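Long-range contacts in FHA domain-containing protein DDL (PDB 3VPY), which probably binds phosphothreonine-containing partners such as the microRNA-processing enzyme Dicer-like1 through its forkhead-associated (FHA) domain: residues L2-P7 / H62-Y67; Y67-K72 / M79-K84. One frame throughout, in Å; residues are numbered along the deposited sequence.

Interaction 1: residues L2-P7 / H62-Y67; sequences LLFNEP and HAVIQY
Q66 meets both E6 and P7 with the amide at the end of its side chain. CG stands anti to the backbone N (chi1 175°), and the chain then bends at chi2, 71°. Q66 NE2 gives a nearly straight hydrogen bond to E6 OE1, 2.9 Å long. The bond uses the anti lone pair of OE1 and lies in the amide plane of Q66. E6 OE1 is also hydrogen-bonded to S38 OG, so two partners grip this oxygen. The second N-H of Q66 NE2 goes to Y67 O at 3.0 Å. Both N-H groups are thus used, which fixes the turn of the amide. A water donates to Q66 OE1 (2.7 Å) and to N5 O, bridging side chain and backbone. P7 comes tip to tip with Q66, P7 CD lying 3.5 Å from Q66 CD. The contact lays the N-terminal arm over one face of strand 63-73, a central strand of the mixed sheet in the FHA beta sandwich. No backbone hydrogen bond joins the two segments; the arm does not add a strand here. Further along, F4 and V64 make the apolar half of the contact. F4 turns one ring face to V64. V64 CG2, anti to its own backbone N, sits 4.1 Å from F4 CE1, offset toward the rim of the ring. The two side chains cross obliquely. C39 of strand 39-43 touches both of them, and E6 and Q66 as well.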
ATOM      1  N   LEU A   2     -14.185   7.146  11.726  1.00 33.67           N
ATOM      2  CA  LEU A   2     -12.953   6.845  10.966  1.00 31.99           C
ATOM      3  C   LEU A   2     -11.825   7.668  11.562  1.00 31.33           C
ATOM      4  O   LEU A   2     -12.018   8.839  11.879  1.00 32.15           O
ATOM      5  CB  LEU A   2     -13.078   7.185   9.479  1.00 31.93           C
ATOM      6  CG  LEU A   2     -14.015   6.387   8.569  1.00 33.02           C
ATOM      7  CD1 LEU A   2     -13.770   6.778   7.126  1.00 31.03           C
ATOM      8  CD2 LEU A   2     -13.806   4.887   8.763  1.00 32.91           C
ATOM      9  N   LEU A   3     -10.657   7.053  11.714  1.00 29.54           N
ATOM     10  CA  LEU A   3      -9.517   7.680  12.377  1.00 29.16           C
ATOM     11  C   LEU A   3      -8.519   8.292  11.391  1.00 28.69           C
ATOM     12  O   LEU A   3      -7.380   8.590  11.747  1.00 28.73           O
ATOM     13  CB  LEU A   3      -8.795   6.657  13.275  1.00 29.12           C
ATOM     14  CG  LEU A   3      -9.588   6.098  14.460  1.00 30.74           C
ATOM     15  CD1 LEU A   3      -8.727   5.082  15.198  1.00 33.29           C
ATOM     16  CD2 LEU A   3     -10.092   7.201  15.410  1.00 33.75           C
ATOM     17  N   PHE A   4      -8.946   8.478  10.150  1.00 27.30           N
ATOM     18  CA  PHE A   4      -8.088   9.110   9.164  1.00 26.56           C
ATOM     19  C   PHE A   4      -8.933   9.895   8.177  1.00 26.83           C
ATOM     20  O   PHE A   4     -10.110   9.596   7.978  1.00 26.63           O
ATOM     21  CB  PHE A   4      -7.277   8.043   8.413  1.00 25.48           C
ATOM     22  CG  PHE A   4      -8.121   7.161   7.548  1.00 25.44           C
ATOM     23  CD1 PHE A   4      -8.261   7.434   6.192  1.00 26.80           C
ATOM     24  CD2 PHE A   4      -8.815   6.079   8.097  1.00 27.23           C
ATOM     25  CE1 PHE A   4      -9.064   6.629   5.395  1.00 27.41           C
ATOM     26  CE2 PHE A   4      -9.631   5.273   7.301  1.00 26.30           C
ATOM     27  CZ  PHE A   4      -9.741   5.545   5.949  1.00 26.15           C
ATOM     28  N   ASN A   5      -8.307  10.902   7.574  1.00 26.51           N
ATOM     29  CA  ASN A   5      -8.855  11.634   6.451  1.00 26.64           C
ATOM     30  C   ASN A   5      -8.003  11.357   5.229  1.00 25.05           C
ATOM     31  O   ASN A   5      -6.807  11.118   5.353  1.00 25.04           O
ATOM     32  CB  ASN A   5      -8.812  13.130   6.741  1.00 28.50           C
ATOM     33  CG  ASN A   5     -10.008  13.600   7.526  1.00 30.44           C
ATOM     34  OD1 ASN A   5     -11.152  13.508   7.058  1.00 31.95           O
ATOM     35  ND2 ASN A   5      -9.759  14.112   8.727  1.00 33.50           N
ATOM     36  N   GLU A   6      -8.617  11.375   4.055  1.00 24.53           N
ATOM     37  CA  GLU A   6      -7.856  11.400   2.812  1.00 23.02           C
ATOM     38  C   GLU A   6      -7.398  12.832   2.500  1.00 22.64           C
ATOM     39  O   GLU A   6      -8.161  13.793   2.680  1.00 23.65           O
ATOM     40  CB  GLU A   6      -8.678  10.861   1.649  1.00 23.44           C
ATOM     41  CG  GLU A   6      -9.005   9.411   1.731  1.00 23.95           C
ATOM     42  CD  GLU A   6      -9.456   8.883   0.403  1.00 26.39           C
ATOM     43  OE1 GLU A   6      -8.597   8.581  -0.459  1.00 22.45           O
ATOM     44  OE2 GLU A   6     -10.682   8.780   0.219  1.00 29.74           O
ATOM     45  N   PRO A   7      -6.150  12.987   2.036  1.00 21.16           N
ATOM     46  CA  PRO A   7      -5.648  14.330   1.771  1.00 21.89           C
ATOM     47  C   PRO A   7      -6.154  14.868   0.420  1.00 22.61           C
ATOM     48  O   PRO A   7      -6.660  14.089  -0.382  1.00 21.75           O
ATOM     49  CB  PRO A   7      -4.130  14.122   1.757  1.00 21.17           C
ATOM     50  CG  PRO A   7      -3.961  12.761   1.218  1.00 19.46           C
ATOM     51  CD  PRO A   7      -5.132  11.950   1.743  1.00 20.27           C
ATOM     52  N   HIS A  62      -6.025   0.175  12.011  1.00 13.81           N
ATOM     53  CA  HIS A  62      -4.611  -0.045  12.266  1.00 13.91           C
ATOM     54  C   HIS A  62      -3.756   0.830  11.368  1.00 13.19           C
ATOM     55  O   HIS A  62      -2.889   1.545  11.851  1.00 13.88           O
ATOM     56  CB  HIS A  62      -4.254  -1.516  12.034  1.00 13.11           C
ATOM     57  CG  HIS A  62      -3.011  -1.957  12.735  1.00 13.17           C
ATOM     58  ND1 HIS A  62      -1.737  -1.650  12.313  1.00 17.47           N
ATOM     59  CD2 HIS A  62      -2.864  -2.702  13.856  1.00 12.74           C
ATOM     60  CE1 HIS A  62      -0.860  -2.200  13.136  1.00 11.30           C
ATOM     61  NE2 HIS A  62      -1.519  -2.841  14.079  1.00 16.61           N
ATOM     62  N   ALA A  63      -3.992   0.762  10.062  1.00 12.28           N
ATOM     63  CA  ALA A  63      -3.149   1.478   9.091  1.00 12.38           C
ATOM     64  C   ALA A  63      -3.978   1.736   7.848  1.00 11.79           C
ATOM     65  O   ALA A  63      -4.963   1.028   7.591  1.00 11.88           O
ATOM     66  CB  ALA A  63      -1.943   0.656   8.729  1.00 11.87           C
ATOM     67  N   VAL A  64      -3.582   2.743   7.070  1.00 12.18           N
ATOM     68  CA  VAL A  64      -4.174   2.948   5.749  1.00 13.42           C
ATOM     69  C   VAL A  64      -3.077   2.897   4.666  1.00 12.73           C
ATOM     70  O   VAL A  64      -1.932   3.273   4.915  1.00 13.27           O
ATOM     71  CB  VAL A  64      -4.992   4.284   5.691  1.00 14.87           C
ATOM     72  CG1 VAL A  64      -4.103   5.535   5.881  1.00 15.40           C
ATOM     73  CG2 VAL A  64      -5.772   4.388   4.411  1.00 20.49           C
ATOM     74  N   ILE A  65      -3.416   2.375   3.500  1.00 12.46           N
ATOM     75  CA  ILE A  65      -2.604   2.640   2.306  1.00 12.30           C
ATOM     76  C   ILE A  65      -3.365   3.679   1.497  1.00 13.24           C
ATOM     77  O   ILE A  65      -4.516   3.445   1.085  1.00 13.12           O
ATOM     78  CB  ILE A  65      -2.287   1.367   1.486  1.00 11.98           C
ATOM     79  CG1 ILE A  65      -1.300   0.502   2.281  1.00 11.81           C
ATOM     80  CG2 ILE A  65      -1.685   1.753   0.116  1.00 13.37           C
ATOM     81  CD1 ILE A  65      -0.961  -0.872   1.691  1.00 12.20           C
ATOM     82  N   GLN A  66      -2.722   4.841   1.340  1.00 12.63           N
ATOM     83  CA  GLN A  66      -3.321   6.015   0.742  1.00 13.91           C
ATOM     84  C   GLN A  66      -2.606   6.297  -0.560  1.00 13.37           C
ATOM     85  O   GLN A  66      -1.374   6.443  -0.551  1.00 13.20           O
ATOM     86  CB  GLN A  66      -3.130   7.216   1.674  1.00 14.06           C
ATOM     87  CG  GLN A  66      -3.628   8.519   1.064  1.00 15.76           C
ATOM     88  CD  GLN A  66      -5.140   8.559   0.977  1.00 17.88           C
ATOM     89  OE1 GLN A  66      -5.828   8.458   2.000  1.00 18.92           O
ATOM     90  NE2 GLN A  66      -5.670   8.693  -0.238  1.00 17.59           N
ATOM     91  N   TYR A  67      -3.353   6.328  -1.662  1.00 13.28           N
ATOM     92  CA  TYR A  67      -2.813   6.773  -2.951  1.00 13.33           C
ATOM     93  C   TYR A  67      -2.819   8.287  -3.018  1.00 14.62           C
ATOM     94  O   TYR A  67      -3.792   8.906  -2.628  1.00 16.61           O
ATOM     95  CB  TYR A  67      -3.578   6.123  -4.134  1.00 14.70           C
ATOM     96  CG  TYR A  67      -3.236   4.666  -4.228  1.00 13.25           C
ATOM     97  CD1 TYR A  67      -2.051   4.257  -4.827  1.00 14.08           C
ATOM     98  CD2 TYR A  67      -4.054   3.694  -3.655  1.00 14.05           C
ATOM     99  CE1 TYR A  67      -1.677   2.923  -4.858  1.00 14.62           C
ATOM    100  CE2 TYR A  67      -3.693   2.343  -3.693  1.00 14.04           C
ATOM    101  CZ  TYR A  67      -2.511   1.970  -4.307  1.00 13.53           C
ATOM    102  OH  TYR A  67      -2.141   0.640  -4.324  1.00 14.75           O
TER
HETATM  103  O   HOH W   1      -4.909   9.081   4.464  1.00 21.14           O

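Interaction 2: residues Y67-K72 / M79-K84; sequences YREMEK and MGKQVK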
ATOM      1  N   TYR A  67      -3.353   6.328  -1.662  1.00 13.28           N
ATOM      2  CA  TYR A  67      -2.813   6.773  -2.951  1.00 13.33           C
ATOM      3  C   TYR A  67      -2.819   8.287  -3.018  1.00 14.62           C
ATOM      4  O   TYR A  67      -3.792   8.906  -2.628  1.00 16.61           O
ATOM      5  CB  TYR A  67      -3.578   6.123  -4.134  1.00 14.70           C
ATOM      6  CG  TYR A  67      -3.236   4.666  -4.228  1.00 13.25           C
ATOM      7  CD1 TYR A  67      -2.051   4.257  -4.827  1.00 14.08           C
ATOM      8  CD2 TYR A  67      -4.054   3.694  -3.655  1.00 14.05           C
ATOM      9  CE1 TYR A  67      -1.677   2.923  -4.858  1.00 14.62           C
ATOM     10  CE2 TYR A  67      -3.693   2.343  -3.693  1.00 14.04           C
ATOM     11  CZ  TYR A  67      -2.511   1.970  -4.307  1.00 13.53           C
ATOM     12  OH  TYR A  67      -2.141   0.640  -4.324  1.00 14.75           O
ATOM     13  N   ARG A  68      -1.695   8.855  -3.461  1.00 13.59           N
ATOM     14  CA  ARG A  68      -1.466  10.299  -3.547  1.00 14.52           C
ATOM     15  C   ARG A  68      -0.865  10.685  -4.897  1.00 14.69           C
ATOM     16  O   ARG A  68       0.102  10.053  -5.370  1.00 14.59           O
ATOM     17  CB  ARG A  68      -0.517  10.744  -2.419  1.00 13.92           C
ATOM     18  CG  ARG A  68      -1.082  10.544  -1.006  1.00 14.02           C
ATOM     19  CD  ARG A  68       0.025  10.704   0.035  1.00 14.81           C
ATOM     20  NE  ARG A  68       0.504  12.089   0.068  1.00 15.45           N
ATOM     21  CZ  ARG A  68       1.731  12.470   0.425  1.00 14.59           C
ATOM     22  NH1 ARG A  68       2.649  11.576   0.763  1.00 19.46           N
ATOM     23  NH2 ARG A  68       2.064  13.754   0.398  1.00 17.17           N
ATOM     24  N   GLU A  69      -1.437  11.722  -5.509  1.00 15.83           N
ATOM     25  CA  GLU A  69      -0.900  12.265  -6.752  1.00 18.08           C
ATOM     26  C   GLU A  69       0.248  13.205  -6.421  1.00 18.94           C
ATOM     27  O   GLU A  69       0.061  14.210  -5.702  1.00 20.17           O
ATOM     28  CB  GLU A  69      -2.001  12.996  -7.531  1.00 19.17           C
ATOM     29  CG  GLU A  69      -1.640  13.339  -8.960  1.00 20.38           C
ATOM     30  CD  GLU A  69      -2.790  14.044  -9.677  1.00 22.95           C
ATOM     31  OE1 GLU A  69      -3.113  15.193  -9.314  1.00 27.22           O
ATOM     32  OE2 GLU A  69      -3.367  13.438 -10.598  1.00 28.77           O
HETATM   33  N   MSE A  70       1.432  12.882  -6.946  1.00 18.87           N
HETATM   34  CA  MSE A  70       2.651  13.678  -6.695  1.00 19.48           C
HETATM   35  C   MSE A  70       3.320  14.028  -8.011  1.00 20.44           C
HETATM   36  O   MSE A  70       2.980  13.475  -9.046  1.00 20.09           O
HETATM   37  CB  MSE A  70       3.645  12.849  -5.881  1.00 19.06           C
HETATM   38  CG  MSE A  70       3.053  12.143  -4.680  1.00 18.72           C
HETATM   39 SE   MSE A  70       2.496  13.419  -3.312  1.00 27.47          SE
HETATM   40  CE  MSE A  70       4.261  13.939  -2.653  1.00 21.72           C
ATOM     41  N   GLU A  71       4.327  14.893  -7.961  1.00 21.92           N
ATOM     42  CA  GLU A  71       5.135  15.199  -9.153  1.00 23.84           C
ATOM     43  C   GLU A  71       5.920  13.999  -9.673  1.00 24.02           C
ATOM     44  O   GLU A  71       6.256  13.075  -8.924  1.00 22.95           O
ATOM     45  CB  GLU A  71       6.080  16.349  -8.874  1.00 24.94           C
ATOM     46  CG  GLU A  71       5.343  17.661  -8.763  1.00 27.08           C
ATOM     47  CD  GLU A  71       6.254  18.869  -8.640  1.00 31.13           C
ATOM     48  OE1 GLU A  71       7.494  18.720  -8.558  1.00 31.54           O
ATOM     49  OE2 GLU A  71       5.707  19.986  -8.628  1.00 33.29           O
ATOM     50  N   LYS A  72       6.190  14.011 -10.967  1.00 25.48           N
ATOM     51  CA  LYS A  72       7.012  12.973 -11.577  1.00 26.83           C
ATOM     52  C   LYS A  72       7.893  13.633 -12.603  1.00 28.51           C
ATOM     53  O   LYS A  72       7.394  14.269 -13.526  1.00 28.01           O
ATOM     54  CB  LYS A  72       6.152  11.916 -12.264  1.00 27.17           C
ATOM     55  CG  LYS A  72       6.935  11.022 -13.253  1.00 29.59           C
ATOM     56  CD  LYS A  72       6.084  10.655 -14.450  1.00 34.29           C
ATOM     57  CE  LYS A  72       6.279   9.196 -14.831  1.00 36.61           C
ATOM     58  NZ  LYS A  72       5.271   8.765 -15.842  1.00 37.72           N
HETATM   59  N   MSE A  79       8.118  18.039 -16.563  1.00 44.24           N
HETATM   60  CA  MSE A  79       7.324  17.621 -15.402  1.00 42.45           C
HETATM   61  C   MSE A  79       6.040  16.903 -15.776  1.00 39.51           C
HETATM   62  O   MSE A  79       5.360  17.253 -16.748  1.00 39.92           O
HETATM   63  CB  MSE A  79       7.007  18.803 -14.479  1.00 44.39           C
HETATM   64  CG  MSE A  79       7.172  18.483 -12.990  1.00 50.26           C
HETATM   65 SE   MSE A  79       9.017  17.947 -12.560  1.00 67.44          SE
HETATM   66  CE  MSE A  79       9.994  19.471 -13.287  1.00 64.24           C
ATOM     67  N   GLY A  80       5.735  15.873 -14.998  1.00 35.26           N
ATOM     68  CA  GLY A  80       4.466  15.183 -15.074  1.00 31.60           C
ATOM     69  C   GLY A  80       3.975  14.914 -13.666  1.00 29.14           C
ATOM     70  O   GLY A  80       4.328  15.626 -12.723  1.00 27.85           O
ATOM     71  N   LYS A  81       3.155  13.880 -13.527  1.00 27.08           N
ATOM     72  CA  LYS A  81       2.634  13.489 -12.224  1.00 25.80           C
ATOM     73  C   LYS A  81       2.466  11.998 -12.209  1.00 24.12           C
ATOM     74  O   LYS A  81       2.450  11.355 -13.251  1.00 24.27           O
ATOM     75  CB  LYS A  81       1.283  14.152 -11.950  1.00 26.60           C
ATOM     76  CG  LYS A  81       0.174  13.717 -12.901  1.00 28.46           C
ATOM     77  CD  LYS A  81      -1.041  14.616 -12.765  1.00 31.70           C
ATOM     78  CE  LYS A  81      -2.183  14.101 -13.618  1.00 31.95           C
ATOM     79  NZ  LYS A  81      -3.503  14.539 -13.104  1.00 30.86           N
ATOM     80  N   GLN A  82       2.340  11.445 -11.014  1.00 22.90           N
ATOM     81  CA  GLN A  82       2.026  10.044 -10.880  1.00 21.70           C
ATOM     82  C   GLN A  82       1.225   9.861  -9.610  1.00 20.83           C
ATOM     83  O   GLN A  82       1.256  10.712  -8.726  1.00 21.61           O
ATOM     84  CB  GLN A  82       3.313   9.236 -10.800  1.00 22.18           C
ATOM     85  CG  GLN A  82       4.239   9.727  -9.709  1.00 24.66           C
ATOM     86  CD  GLN A  82       5.606   9.096  -9.775  1.00 28.54           C
ATOM     87  OE1 GLN A  82       5.754   7.956 -10.213  1.00 28.68           O
ATOM     88  NE2 GLN A  82       6.618   9.834  -9.325  1.00 29.43           N
ATOM     89  N   VAL A  83       0.492   8.760  -9.531  1.00 18.49           N
ATOM     90  CA  VAL A  83      -0.221   8.419  -8.310  1.00 17.69           C
ATOM     91  C   VAL A  83       0.454   7.203  -7.696  1.00 17.13           C
ATOM     92  O   VAL A  83       0.521   6.130  -8.330  1.00 17.45           O
ATOM     93  CB  VAL A  83      -1.696   8.114  -8.591  1.00 18.24           C
ATOM     94  CG1 VAL A  83      -2.401   7.617  -7.324  1.00 15.60           C
ATOM     95  CG2 VAL A  83      -2.394   9.356  -9.154  1.00 18.46           C
ATOM     96  N   LYS A  84       0.882   7.349  -6.441  1.00 14.73           N
ATOM     97  CA  LYS A  84       1.702   6.336  -5.781  1.00 14.18           C
ATOM     98  C   LYS A  84       1.155   5.961  -4.423  1.00 13.18           C
ATOM     99  O   LYS A  84       0.476   6.773  -3.791  1.00 12.52           O
ATOM    100  CB  LYS A  84       3.136   6.848  -5.613  1.00 14.46           C
ATOM    101  CG  LYS A  84       3.788   7.177  -6.945  1.00 17.23           C
ATOM    102  CD  LYS A  84       5.266   7.449  -6.780  1.00 20.82           C
ATOM    103  CE  LYS A  84       5.482   8.771  -6.059  1.00 21.99           C
ATOM    104  NZ  LYS A  84       6.924   8.999  -5.750  1.00 22.65           N
TER
HETATM  105  O   HOH W   2      -4.847  16.656 -10.768  1.00 43.12           O
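E69 and K81 form a salt bridge across the two strands, with K81 NZ 2.7 Å from E69 OE2. The ammonium meets that oxygen from above the carboxylate plane. K81 reaches it with CG between its backbone N and carbonyl carbon (chi1 64°) and an extended chain beyond. A water donates to E69 OE1 and is only weakly held by K81 NZ. Beside this pair V83 packs on the strand opposite: V83 CG1 lies 3.7 Å from Y67 CB, and V83 CG2 is 4.0 Å from E69 CB. Among the side chains of R68, M70 and K72, Q82 crosses K72 at about a right angle. Its amide nitrogen NE2 touches K72 CB at 3.6 Å and gives a long hydrogen bond to E71 O, 3.3 Å. M70, a selenomethionine, sets SE over one face of the R68 guanidinium, toward its rim. Under these side chains runs the antiparallel ladder of a beta hairpin. R68 with K84, M70 with Q82 and K72 with G80 are the hydrogen-bonded pairs, each joined by two backbone bonds. M70 N to Q82 O is 2.8 Å. Outside the hairpin, E9 holds R68 and E110 holds K84 by salt bridges. The backbone ladder sets the register, while the charged pair lies at the surface, where water would probably weaken its attraction.

How the interactions relate
Both interactions use strand 63-73 and share Y67. Interaction 1 lies nearer the body of the domain and is partly buried. Interaction 2 is a surface contact farther out on the same strand. The first lays a loop on the strand through side chains and one water. The second joins neighbouring strands of one sheet by backbone bonds and buries about three times as much surface, 702 against 221 Å². An amide and a carboxylate carry the polar part of interaction 1; interaction 2 has a salt bridge. The two contacts meet where P7 packs on R68. Their centres are about 18 Å apart, and strand 63-73 serves interaction 1 first and interaction 2 farther along.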